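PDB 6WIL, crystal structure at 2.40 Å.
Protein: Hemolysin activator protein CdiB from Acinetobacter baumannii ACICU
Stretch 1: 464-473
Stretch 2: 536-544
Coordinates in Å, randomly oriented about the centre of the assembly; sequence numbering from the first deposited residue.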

# COMPACT_ATOMS: atom_id res chain seq x y z
N ARG A 464 10.44 19.63 0.28
CA ARG A 464 10.15 20.48 1.42
C ARG A 464 11.22 21.56 1.60
O ARG A 464 12.35 21.43 1.12
N GLY A 465 10.85 22.63 2.30
CA GLY A 465 11.70 23.79 2.42
C GLY A 465 11.46 24.86 1.37
O GLY A 465 12.10 25.91 1.42
N PHE A 466 10.56 24.61 0.42
CA PHE A 466 10.22 25.57 -0.62
C PHE A 466 8.74 25.91 -0.54
O PHE A 466 7.91 25.03 -0.24
N ASP A 467 8.41 27.18 -0.80
CA ASP A 467 7.05 27.66 -0.60
C ASP A 467 6.10 27.13 -1.66
O ASP A 467 4.89 26.98 -1.42
N GLY A 468 6.62 26.86 -2.86
CA GLY A 468 5.79 26.42 -3.96
C GLY A 468 5.16 27.50 -4.81
O GLY A 468 4.29 27.17 -5.63
N GLU A 469 5.56 28.76 -4.64
CA GLU A 469 5.05 29.78 -5.56
C GLU A 469 5.61 29.58 -6.96
O GLU A 469 4.95 29.89 -7.95
N LEU A 470 6.83 29.07 -7.05
CA LEU A 470 7.44 28.76 -8.32
C LEU A 470 7.94 27.34 -8.24
O LEU A 470 8.65 26.99 -7.29
N MSE A 471 7.54 26.52 -9.20
CA MSE A 471 7.97 25.12 -9.22
C MSE A 471 8.71 24.80 -10.51
O MSE A 471 8.40 25.35 -11.57
N LEU A 472 9.73 23.95 -10.41
CA LEU A 472 10.38 23.39 -11.58
C LEU A 472 9.54 22.22 -12.09
O LEU A 472 8.84 21.56 -11.32
N SER A 473 9.60 21.98 -13.40
CA SER A 473 8.78 20.94 -14.01
C SER A 473 9.49 20.38 -15.23
O SER A 473 10.24 21.09 -15.91
N THR A 536 9.88 24.53 10.41
CA THR A 536 10.50 25.65 9.72
C THR A 536 11.59 25.11 8.80
O THR A 536 12.35 24.22 9.19
N GLY A 537 11.64 25.64 7.58
CA GLY A 537 12.55 25.13 6.57
C GLY A 537 13.13 26.24 5.72
O GLY A 537 12.79 27.41 5.88
N ARG A 538 14.02 25.84 4.82
CA ARG A 538 14.63 26.77 3.88
C ARG A 538 15.12 26.00 2.67
O ARG A 538 15.40 24.80 2.75
N GLY A 539 15.21 26.69 1.54
CA GLY A 539 15.79 26.10 0.34
C GLY A 539 17.30 26.23 0.38
O GLY A 539 17.84 27.31 0.63
N LEU A 540 17.99 25.12 0.12
CA LEU A 540 19.45 25.10 0.18
C LEU A 540 20.08 25.35 -1.19
O LEU A 540 20.90 26.27 -1.33
N ILE A 541 19.72 24.56 -2.20
CA ILE A 541 20.21 24.74 -3.55
C ILE A 541 19.03 24.90 -4.49
O ILE A 541 18.11 24.07 -4.48
N ALA A 542 19.05 25.96 -5.29
CA ALA A 542 17.98 26.23 -6.23
C ALA A 542 18.52 27.12 -7.34
O ALA A 542 19.51 27.83 -7.13
N PRO A 543 17.91 27.09 -8.52
CA PRO A 543 18.27 28.06 -9.55
C PRO A 543 18.00 29.48 -9.08
O PRO A 543 17.29 29.72 -8.09
N ASP A 544 18.58 30.44 -9.80
CA ASP A 544 18.46 31.84 -9.41
C ASP A 544 17.01 32.30 -9.39
O ASP A 544 16.65 33.18 -8.60

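This is a small, largely apolar contact, built on one phenylalanine ring laid against a glycine-containing strand, with no hydrogen bond between the two stretches. About 284 Å² is buried, both sides summed.

F466 is the main side chain. Its CA-to-CB bond points away from stretch 2, but with chi1 at -74° (m) and chi2 at -84° the ring comes back to the strand. G539 lies over one face of it. The CA of G539 is 3.9 Å from the centroid of the F466 ring and 26° off its normal, a CH-pi contact. The closest pair here is F466 CZ to G539 CA, 3.5 Å. G539 leaves the space that the ring occupies: an ideal CB there would sit 2.5 Å from F466 CE1, a clash. At the ring edge, F466 CZ is 3.8 Å from the backbone O of I541. A542 points toward stretch 1, and its CB packs 3.8 Å from F466 CE1.

G465 brings the backbones close. The CA of G465 is 4.4 Å from the CA of R538. A CB on G465 would lie 2.7 Å from R538 O, and the backbone angles (92/-3) by themselves call for glycine. G465 O comes within 3.2 Å of G539 N, but the angle is too poor for a hydrogen bond.

A second, looser apolar contact lies further along. L472 points toward stretch 2 with an m,t rotamer, and its CD1 reaches P543 CD at 4.2 Å.

The charged side chains stay out of the packing. R538 points away. R464 leads away at its end and finds its hydrogen bonds elsewhere in the structure. Within stretch 1, the OD1 of D467 (chi1 p) accepts a hydrogen bond from E469 N at 2.7 Å, tying the turn locally.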

# COMPACT_ATOMS: atom_id res chain seq x y z
CB ARG A 464 10.00 19.66 2.70
CG ARG A 464 8.63 19.02 2.87
CD ARG A 464 8.63 18.02 4.00
NE ARG A 464 9.46 16.86 3.66
CZ ARG A 464 9.68 15.84 4.48
NH1 ARG A 464 10.45 14.83 4.08
NH2 ARG A 464 9.15 15.82 5.70
CB PHE A 466 10.57 25.02 -2.01
CG PHE A 466 12.04 25.00 -2.31
CD1 PHE A 466 12.67 26.13 -2.80
CD2 PHE A 466 12.79 23.86 -2.10
CE1 PHE A 466 14.03 26.13 -3.07
CE2 PHE A 466 14.15 23.84 -2.37
CZ PHE A 466 14.77 24.98 -2.86
CB ASP A 467 7.02 29.19 -0.58
CG ASP A 467 7.80 29.80 -1.73
OD1 ASP A 467 7.58 29.39 -2.91
OD2 ASP A 467 8.62 30.71 -1.46
CB GLU A 469 5.40 31.17 -5.06
CG GLU A 469 6.86 31.55 -5.16
CD GLU A 469 7.13 32.90 -4.56
OE1 GLU A 469 6.79 33.90 -5.21
OE2 GLU A 469 7.65 32.94 -3.42
CB LEU A 470 8.60 29.71 -8.67
CG LEU A 470 8.25 31.19 -8.81
CD1 LEU A 470 9.51 32.02 -8.90
CD2 LEU A 470 7.35 31.46 -10.01
CB MSE A 471 6.77 24.19 -9.06
CG MSE A 471 6.05 24.36 -7.74
SE MSE A 471 4.42 23.26 -7.62
CE MSE A 471 5.22 21.58 -7.00
CB LEU A 472 11.80 22.93 -11.25
CG LEU A 472 12.66 23.95 -10.50
CD1 LEU A 472 13.98 23.33 -10.10
CD2 LEU A 472 12.90 25.21 -11.34
CB SER A 473 7.39 21.46 -14.39
OG SER A 473 7.38 22.06 -15.68
CB THR A 536 11.08 26.67 10.71
OG1 THR A 536 11.94 27.58 10.01
CG2 THR A 536 11.86 25.98 11.81
CB ARG A 538 15.79 27.54 4.53
CG ARG A 538 17.09 26.75 4.61
CD ARG A 538 18.22 27.60 5.18
NE ARG A 538 18.16 28.97 4.70
CZ ARG A 538 18.63 29.38 3.52
NH1 ARG A 538 18.53 30.66 3.18
NH2 ARG A 538 19.20 28.51 2.69
CB LEU A 540 19.93 23.76 0.75
CG LEU A 540 19.49 23.49 2.19
CD1 LEU A 540 20.06 22.18 2.68
CD2 LEU A 540 19.89 24.64 3.10
CB ILE A 541 21.10 23.56 -4.00
CG1 ILE A 541 22.43 23.58 -3.24
CG2 ILE A 541 21.32 23.60 -5.50
CD1 ILE A 541 23.15 24.92 -3.34
CB ALA A 542 16.79 26.92 -5.53
CB PRO A 543 17.36 27.69 -10.73
CG PRO A 543 16.99 26.27 -10.48
CD PRO A 543 16.91 26.12 -9.00
CB ASP A 544 19.29 32.72 -10.35
CG ASP A 544 20.78 32.65 -10.05
OD1 ASP A 544 21.18 33.13 -8.97
OD2 ASP A 544 21.53 32.10 -10.87